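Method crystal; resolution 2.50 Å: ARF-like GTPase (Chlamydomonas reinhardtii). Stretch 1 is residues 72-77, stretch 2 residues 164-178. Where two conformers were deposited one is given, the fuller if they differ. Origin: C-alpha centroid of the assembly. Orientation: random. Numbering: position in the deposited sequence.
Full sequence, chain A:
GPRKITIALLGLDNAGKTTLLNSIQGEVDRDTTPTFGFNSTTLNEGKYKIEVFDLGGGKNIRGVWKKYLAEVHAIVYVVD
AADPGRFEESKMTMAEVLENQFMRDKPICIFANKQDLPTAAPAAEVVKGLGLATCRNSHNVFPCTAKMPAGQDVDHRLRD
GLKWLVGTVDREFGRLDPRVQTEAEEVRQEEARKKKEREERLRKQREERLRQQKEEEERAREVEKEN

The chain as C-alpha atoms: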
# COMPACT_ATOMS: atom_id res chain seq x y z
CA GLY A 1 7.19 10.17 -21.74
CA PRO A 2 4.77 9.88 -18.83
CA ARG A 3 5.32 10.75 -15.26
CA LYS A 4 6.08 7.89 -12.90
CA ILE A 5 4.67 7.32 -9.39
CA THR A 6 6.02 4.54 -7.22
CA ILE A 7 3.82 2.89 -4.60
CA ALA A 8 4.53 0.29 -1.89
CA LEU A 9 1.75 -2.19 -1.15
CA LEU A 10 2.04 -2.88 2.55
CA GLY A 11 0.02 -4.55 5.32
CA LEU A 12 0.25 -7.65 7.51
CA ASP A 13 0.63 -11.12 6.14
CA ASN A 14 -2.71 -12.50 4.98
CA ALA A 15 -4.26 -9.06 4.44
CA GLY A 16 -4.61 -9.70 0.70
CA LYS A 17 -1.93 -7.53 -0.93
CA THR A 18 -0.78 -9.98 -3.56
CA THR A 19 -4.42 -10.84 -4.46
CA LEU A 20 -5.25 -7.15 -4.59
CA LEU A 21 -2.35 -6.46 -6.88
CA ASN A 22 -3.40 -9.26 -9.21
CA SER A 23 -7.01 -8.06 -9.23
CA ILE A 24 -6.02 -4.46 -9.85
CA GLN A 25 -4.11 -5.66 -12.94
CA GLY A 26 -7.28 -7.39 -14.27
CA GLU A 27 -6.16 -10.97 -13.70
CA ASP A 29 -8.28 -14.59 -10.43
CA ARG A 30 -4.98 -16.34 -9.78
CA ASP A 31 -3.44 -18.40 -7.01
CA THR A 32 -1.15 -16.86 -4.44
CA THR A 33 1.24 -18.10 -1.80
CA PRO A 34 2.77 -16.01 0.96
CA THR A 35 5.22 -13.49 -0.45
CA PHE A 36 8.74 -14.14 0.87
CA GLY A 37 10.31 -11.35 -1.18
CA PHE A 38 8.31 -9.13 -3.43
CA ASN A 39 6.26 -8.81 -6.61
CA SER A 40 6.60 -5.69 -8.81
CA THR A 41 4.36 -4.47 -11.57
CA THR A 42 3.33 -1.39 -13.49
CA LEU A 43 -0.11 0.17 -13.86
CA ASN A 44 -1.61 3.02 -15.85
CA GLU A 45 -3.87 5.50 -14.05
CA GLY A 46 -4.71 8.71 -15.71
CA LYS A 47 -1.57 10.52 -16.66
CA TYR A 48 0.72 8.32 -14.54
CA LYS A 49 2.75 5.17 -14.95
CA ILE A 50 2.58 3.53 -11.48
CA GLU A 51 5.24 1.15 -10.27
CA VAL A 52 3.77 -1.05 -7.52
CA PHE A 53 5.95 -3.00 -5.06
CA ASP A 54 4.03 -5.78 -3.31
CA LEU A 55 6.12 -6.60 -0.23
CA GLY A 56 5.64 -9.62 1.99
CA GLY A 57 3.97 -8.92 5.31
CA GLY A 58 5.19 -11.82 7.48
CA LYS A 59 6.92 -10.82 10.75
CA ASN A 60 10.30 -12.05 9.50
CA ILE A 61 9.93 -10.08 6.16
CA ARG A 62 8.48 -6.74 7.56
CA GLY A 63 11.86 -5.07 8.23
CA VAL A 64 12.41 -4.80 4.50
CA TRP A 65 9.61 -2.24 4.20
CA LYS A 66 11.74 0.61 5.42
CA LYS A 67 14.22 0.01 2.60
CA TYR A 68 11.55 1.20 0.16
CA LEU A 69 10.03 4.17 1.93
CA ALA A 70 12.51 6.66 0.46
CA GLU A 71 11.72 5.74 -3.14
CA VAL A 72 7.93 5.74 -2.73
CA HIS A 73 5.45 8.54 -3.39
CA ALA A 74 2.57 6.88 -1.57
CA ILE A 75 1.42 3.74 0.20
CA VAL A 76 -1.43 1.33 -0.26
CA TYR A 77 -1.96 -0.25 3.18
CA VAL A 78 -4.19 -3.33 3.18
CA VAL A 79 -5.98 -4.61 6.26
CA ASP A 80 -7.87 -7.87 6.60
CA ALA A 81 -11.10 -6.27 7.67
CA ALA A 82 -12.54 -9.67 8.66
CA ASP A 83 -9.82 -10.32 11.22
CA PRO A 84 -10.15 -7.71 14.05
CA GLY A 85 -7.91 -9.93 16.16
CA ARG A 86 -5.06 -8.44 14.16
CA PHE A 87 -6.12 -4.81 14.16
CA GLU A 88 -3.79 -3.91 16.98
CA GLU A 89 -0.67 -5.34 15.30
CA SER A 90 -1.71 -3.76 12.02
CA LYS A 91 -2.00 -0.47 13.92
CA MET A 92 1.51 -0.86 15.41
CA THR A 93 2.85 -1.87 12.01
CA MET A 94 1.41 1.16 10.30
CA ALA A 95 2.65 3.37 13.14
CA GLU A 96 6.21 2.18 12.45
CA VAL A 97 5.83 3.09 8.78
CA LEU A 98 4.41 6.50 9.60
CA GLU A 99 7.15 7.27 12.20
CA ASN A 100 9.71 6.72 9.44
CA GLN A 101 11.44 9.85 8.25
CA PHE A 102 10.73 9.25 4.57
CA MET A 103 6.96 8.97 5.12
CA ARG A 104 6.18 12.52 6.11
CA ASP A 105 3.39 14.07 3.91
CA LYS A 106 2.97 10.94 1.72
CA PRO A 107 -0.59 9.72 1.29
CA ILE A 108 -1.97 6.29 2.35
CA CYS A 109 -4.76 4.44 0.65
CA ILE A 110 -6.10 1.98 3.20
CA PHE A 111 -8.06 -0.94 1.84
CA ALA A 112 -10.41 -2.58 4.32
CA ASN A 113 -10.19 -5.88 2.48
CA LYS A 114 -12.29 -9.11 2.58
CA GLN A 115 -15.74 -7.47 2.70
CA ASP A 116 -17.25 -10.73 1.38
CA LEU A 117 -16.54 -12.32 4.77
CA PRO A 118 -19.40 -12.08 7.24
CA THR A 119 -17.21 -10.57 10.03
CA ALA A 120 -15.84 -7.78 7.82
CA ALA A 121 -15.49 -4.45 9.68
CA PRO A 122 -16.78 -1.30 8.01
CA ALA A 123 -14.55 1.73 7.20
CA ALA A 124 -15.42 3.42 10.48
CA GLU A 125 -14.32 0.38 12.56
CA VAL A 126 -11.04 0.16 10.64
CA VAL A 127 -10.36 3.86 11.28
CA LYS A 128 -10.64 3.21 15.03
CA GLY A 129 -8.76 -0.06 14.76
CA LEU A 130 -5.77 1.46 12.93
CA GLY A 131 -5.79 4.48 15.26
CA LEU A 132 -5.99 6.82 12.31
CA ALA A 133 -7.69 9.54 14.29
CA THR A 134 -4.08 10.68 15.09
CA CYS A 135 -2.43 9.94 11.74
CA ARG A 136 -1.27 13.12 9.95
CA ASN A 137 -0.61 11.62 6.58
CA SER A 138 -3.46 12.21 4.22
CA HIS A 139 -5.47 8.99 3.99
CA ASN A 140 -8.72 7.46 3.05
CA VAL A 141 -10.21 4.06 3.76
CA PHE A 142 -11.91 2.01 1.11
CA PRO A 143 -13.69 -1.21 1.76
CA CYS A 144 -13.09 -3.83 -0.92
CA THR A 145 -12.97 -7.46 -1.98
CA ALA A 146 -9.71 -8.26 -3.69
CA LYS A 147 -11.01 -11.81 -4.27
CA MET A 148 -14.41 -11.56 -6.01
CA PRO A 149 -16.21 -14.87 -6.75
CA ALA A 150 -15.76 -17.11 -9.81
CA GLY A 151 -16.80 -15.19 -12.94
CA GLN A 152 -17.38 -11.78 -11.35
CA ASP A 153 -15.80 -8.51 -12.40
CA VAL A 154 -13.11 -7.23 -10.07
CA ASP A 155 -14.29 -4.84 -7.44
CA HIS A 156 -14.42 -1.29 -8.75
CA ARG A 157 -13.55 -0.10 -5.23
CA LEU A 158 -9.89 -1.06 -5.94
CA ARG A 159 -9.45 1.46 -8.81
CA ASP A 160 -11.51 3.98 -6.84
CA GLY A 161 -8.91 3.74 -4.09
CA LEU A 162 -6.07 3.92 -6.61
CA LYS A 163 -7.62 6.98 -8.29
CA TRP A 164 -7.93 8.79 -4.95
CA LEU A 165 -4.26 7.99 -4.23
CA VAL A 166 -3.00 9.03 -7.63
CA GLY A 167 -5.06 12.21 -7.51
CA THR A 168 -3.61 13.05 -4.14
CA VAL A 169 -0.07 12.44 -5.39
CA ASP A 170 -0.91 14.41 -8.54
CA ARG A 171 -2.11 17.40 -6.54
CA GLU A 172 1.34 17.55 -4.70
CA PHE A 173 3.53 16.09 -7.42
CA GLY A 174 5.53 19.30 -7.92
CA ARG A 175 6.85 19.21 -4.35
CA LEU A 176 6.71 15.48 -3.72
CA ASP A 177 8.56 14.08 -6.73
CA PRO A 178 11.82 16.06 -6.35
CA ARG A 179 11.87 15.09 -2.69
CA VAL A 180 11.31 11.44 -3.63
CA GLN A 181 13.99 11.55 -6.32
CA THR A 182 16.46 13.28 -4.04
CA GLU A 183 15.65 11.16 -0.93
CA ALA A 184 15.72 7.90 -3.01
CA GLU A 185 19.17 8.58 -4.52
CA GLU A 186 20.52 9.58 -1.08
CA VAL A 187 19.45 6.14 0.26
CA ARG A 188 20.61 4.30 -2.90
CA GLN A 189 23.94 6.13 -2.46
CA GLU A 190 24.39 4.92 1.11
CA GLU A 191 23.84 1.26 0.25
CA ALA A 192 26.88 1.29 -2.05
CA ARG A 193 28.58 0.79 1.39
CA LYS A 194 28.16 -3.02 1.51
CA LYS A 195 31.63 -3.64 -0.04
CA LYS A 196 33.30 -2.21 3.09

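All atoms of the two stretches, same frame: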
# COMPACT_ATOMS: atom_id res chain seq x y z
N VAL A 72 9.36 5.91 -2.54
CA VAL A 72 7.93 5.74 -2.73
C VAL A 72 7.22 7.09 -2.61
O VAL A 72 7.61 7.93 -1.81
CB VAL A 72 7.44 4.71 -1.69
CG1 VAL A 72 6.52 5.35 -0.67
CG2 VAL A 72 6.92 3.46 -2.38
N HIS A 73 6.20 7.32 -3.45
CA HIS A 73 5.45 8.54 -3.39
C HIS A 73 4.27 8.38 -2.49
O HIS A 73 3.76 9.38 -2.00
CB HIS A 73 4.93 8.91 -4.74
CG HIS A 73 6.00 9.29 -5.73
ND1 HIS A 73 6.60 8.38 -6.54
CD2 HIS A 73 6.52 10.52 -6.06
CE1 HIS A 73 7.48 8.99 -7.32
NE2 HIS A 73 7.44 10.31 -7.03
N ALA A 74 3.79 7.14 -2.32
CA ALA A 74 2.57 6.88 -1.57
C ALA A 74 2.54 5.43 -1.17
O ALA A 74 3.38 4.61 -1.66
CB ALA A 74 1.35 7.21 -2.41
N ILE A 75 1.57 5.09 -0.32
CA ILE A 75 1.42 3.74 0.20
C ILE A 75 0.01 3.25 -0.04
O ILE A 75 -0.92 4.04 0.05
CB ILE A 75 1.68 3.73 1.71
CG1 ILE A 75 3.18 3.66 1.96
CG2 ILE A 75 0.92 2.59 2.40
CD1 ILE A 75 3.52 3.08 3.32
N VAL A 76 -0.16 1.98 -0.40
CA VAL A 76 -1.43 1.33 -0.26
C VAL A 76 -1.23 0.42 0.97
O VAL A 76 -0.33 -0.40 0.95
CB VAL A 76 -1.81 0.55 -1.48
CG1 VAL A 76 -3.09 -0.23 -1.23
CG2 VAL A 76 -1.96 1.46 -2.68
N TYR A 77 -2.01 0.61 2.04
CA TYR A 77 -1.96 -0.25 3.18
C TYR A 77 -3.23 -1.11 3.21
O TYR A 77 -4.34 -0.58 3.15
CB TYR A 77 -1.85 0.58 4.43
CG TYR A 77 -1.43 -0.23 5.64
CD1 TYR A 77 -0.12 -0.54 5.86
CD2 TYR A 77 -2.38 -0.67 6.56
CE1 TYR A 77 0.24 -1.29 6.94
CE2 TYR A 77 -2.02 -1.43 7.64
CZ TYR A 77 -0.70 -1.73 7.82
OH TYR A 77 -0.35 -2.45 8.91
N TRP A 164 -8.08 7.83 -6.04
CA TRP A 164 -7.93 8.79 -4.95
C TRP A 164 -6.45 8.97 -4.63
O TRP A 164 -6.01 10.09 -4.41
CB TRP A 164 -8.68 8.32 -3.73
CG TRP A 164 -8.39 9.22 -2.57
CD1 TRP A 164 -9.02 10.44 -2.25
CD2 TRP A 164 -7.35 9.07 -1.58
NE1 TRP A 164 -8.45 10.99 -1.14
CE2 TRP A 164 -7.44 10.23 -0.70
CE3 TRP A 164 -6.43 8.13 -1.33
CZ2 TRP A 164 -6.62 10.39 0.37
CZ3 TRP A 164 -5.57 8.32 -0.25
CH2 TRP A 164 -5.67 9.43 0.56
N LEU A 165 -5.68 7.89 -4.59
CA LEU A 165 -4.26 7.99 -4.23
C LEU A 165 -3.53 8.81 -5.28
O LEU A 165 -2.80 9.74 -4.96
CB LEU A 165 -3.58 6.63 -4.20
CG LEU A 165 -2.71 6.19 -3.04
CD1 LEU A 165 -1.69 5.17 -3.51
CD2 LEU A 165 -2.09 7.32 -2.31
N VAL A 166 -3.76 8.43 -6.54
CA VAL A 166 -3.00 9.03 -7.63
C VAL A 166 -3.35 10.51 -7.72
O VAL A 166 -2.48 11.34 -7.91
CB VAL A 166 -3.20 8.28 -8.96
CG1 VAL A 166 -2.60 9.10 -10.08
CG2 VAL A 166 -2.55 6.88 -8.85
N GLY A 167 -4.62 10.82 -7.53
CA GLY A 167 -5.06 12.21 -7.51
C GLY A 167 -4.45 13.00 -6.37
O GLY A 167 -4.14 14.17 -6.52
N THR A 168 -4.25 12.36 -5.23
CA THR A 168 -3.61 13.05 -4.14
C THR A 168 -2.17 13.27 -4.46
O THR A 168 -1.68 14.38 -4.26
CB THR A 168 -3.76 12.27 -2.84
OG1 THR A 168 -5.15 12.09 -2.58
CG2 THR A 168 -3.20 12.97 -1.71
N VAL A 169 -1.48 12.25 -4.98
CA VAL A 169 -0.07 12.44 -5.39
C VAL A 169 -0.01 13.52 -6.49
O VAL A 169 0.77 14.43 -6.40
CB VAL A 169 0.57 11.15 -5.86
CG1 VAL A 169 2.00 11.39 -6.43
CG2 VAL A 169 0.58 10.16 -4.70
N ASP A 170 -0.93 13.47 -7.45
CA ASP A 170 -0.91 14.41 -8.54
C ASP A 170 -1.00 15.85 -8.07
O ASP A 170 -0.26 16.67 -8.53
CB ASP A 170 -2.06 14.15 -9.50
CG ASP A 170 -2.09 15.16 -10.63
OD1 ASP A 170 -1.10 15.23 -11.40
OD2 ASP A 170 -3.07 15.90 -10.74
N ARG A 171 -1.93 16.10 -7.16
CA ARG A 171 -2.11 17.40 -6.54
C ARG A 171 -0.83 17.96 -5.88
O ARG A 171 -0.66 19.17 -5.85
CB ARG A 171 -3.26 17.30 -5.52
CG ARG A 171 -4.67 17.65 -6.04
CD ARG A 171 -5.08 16.94 -7.34
NE ARG A 171 -6.26 16.07 -7.21
CZ ARG A 171 -6.87 15.76 -6.06
NH1 ARG A 171 -6.43 16.26 -4.91
NH2 ARG A 171 -7.92 14.96 -6.06
N GLU A 172 0.07 17.11 -5.36
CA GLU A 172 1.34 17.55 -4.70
C GLU A 172 2.58 17.18 -5.50
O GLU A 172 3.70 17.29 -4.99
CB GLU A 172 1.49 16.94 -3.30
CG GLU A 172 0.27 17.08 -2.38
CD GLU A 172 -0.07 18.51 -1.93
OE1 GLU A 172 -1.24 18.73 -1.51
OE2 GLU A 172 0.82 19.41 -1.97
N PHE A 173 2.42 16.75 -6.74
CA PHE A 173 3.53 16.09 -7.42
C PHE A 173 4.74 17.00 -7.54
O PHE A 173 5.88 16.52 -7.50
CB PHE A 173 3.11 15.63 -8.80
CG PHE A 173 4.10 14.74 -9.47
CD1 PHE A 173 4.12 13.38 -9.20
CD2 PHE A 173 5.02 15.25 -10.40
CE1 PHE A 173 5.03 12.56 -9.82
CE2 PHE A 173 5.92 14.42 -11.05
CZ PHE A 173 5.92 13.07 -10.76
N GLY A 174 4.47 18.29 -7.72
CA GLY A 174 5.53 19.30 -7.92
C GLY A 174 6.51 19.41 -6.76
O GLY A 174 7.70 19.66 -6.97
N ARG A 175 6.02 19.20 -5.55
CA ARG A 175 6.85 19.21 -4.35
C ARG A 175 7.33 17.82 -4.01
O ARG A 175 8.48 17.62 -3.65
CB ARG A 175 6.06 19.78 -3.17
CG ARG A 175 5.94 21.30 -3.24
CD ARG A 175 4.95 21.87 -2.25
NE ARG A 175 3.55 21.60 -2.61
CZ ARG A 175 2.50 22.29 -2.17
NH1 ARG A 175 2.65 23.33 -1.34
NH2 ARG A 175 1.27 21.94 -2.57
N LEU A 176 6.44 16.84 -4.14
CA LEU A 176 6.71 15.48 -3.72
C LEU A 176 7.78 14.74 -4.55
O LEU A 176 8.62 14.01 -4.00
CB LEU A 176 5.40 14.69 -3.79
CG LEU A 176 5.29 13.41 -2.98
CD1 LEU A 176 5.88 13.57 -1.59
CD2 LEU A 176 3.83 13.03 -2.90
N ASP A 177 7.74 14.91 -5.87
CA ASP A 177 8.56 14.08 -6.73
C ASP A 177 10.04 14.39 -6.56
O ASP A 177 10.85 13.48 -6.37
CB ASP A 177 8.13 14.19 -8.19
CG ASP A 177 8.89 13.24 -9.06
OD1 ASP A 177 9.54 13.70 -10.05
OD2 ASP A 177 8.85 12.04 -8.74
N PRO A 178 10.42 15.69 -6.61
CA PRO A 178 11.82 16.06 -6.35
C PRO A 178 12.34 15.53 -5.02
O PRO A 178 13.44 14.98 -4.98
CB PRO A 178 11.79 17.58 -6.31
CG PRO A 178 10.60 17.98 -7.11
CD PRO A 178 9.59 16.87 -6.95

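A helix laid against the strand of a sheet must match its ridges to whatever relief the strand offers, and this ARF-like GTPase gives a compact example. Strand 74-77 and helix 164-178 run nearly antiparallel, at 162°, with their axes 9.6 Å apart at closest approach. The fit is graded: small apolar groups pack where the strand runs, and a large polar ring reaches out where the chain is still a loop.

The smallest bump, the methyl of Ala74, makes the closest apolar contact between the two stretches. Ala74 points its CB toward the helix, where it meets two side chains one turn apart: CB of Ala74 lies 3.4 Å from CD2 of Leu165 and 3.8 Å from CG2 of Val169. Leu165 and Val169, both pointing toward the strand, thus form a shallow notch that the single methyl occupies. A backbone hydrogen bond from Val169 N to Leu165 O, 2.8 Å long, joins the two residues whose side chains form the notch.

Leu165 serves more than one neighbour. Both of its methyls lie against Ala74, CD2 at 3.4 Å and CD1 at 3.8 Å from CB of Ala74; CD1 is also 3.8 Å from CG2 of Val76 and 3.8 Å from O of Ile75. Leu165 thus touches three successive strand residues; its chi1 is -132°, between the usual wells. The CA-to-CB bond of Ile75 points away from the helix, and its side chain stays clear of stretch 2, so its backbone O makes the contact.

His73 covers the other end and has the largest area buried in the contact. Its CB lies 4.2 Å from CG1 of Val169, and the ring extends on to meet Leu176, Asp177 and Phe173 along its CD2-NE2 side. Leu176 borders the ring edge, its CG 4.4 Å from CD2 of His73, while its CD2 approaches O of His73 at 3.8 Å. The CA-to-CB bond of Phe173 points sideways to stretch 1, but the end of its side chain comes nearer, CE1 of Phe173 lying 4.3 Å from NE2 of His73; the two aromatic planes are only 17° apart, yet with centroids 6.0 Å apart the rings are slid past one another and barely overlap.

His73 is buried, so its polar nitrogens need partners. Asp177 supplies one: NE2 of His73 donates a hydrogen bond to OD2 of Asp177, 2.8 Å long and close to straight at 162°, with the acceptor near the plane of the ring. ND1 is satisfied elsewhere in the structure. Packing and one nearly straight hydrogen bond thus coincide at the imidazole.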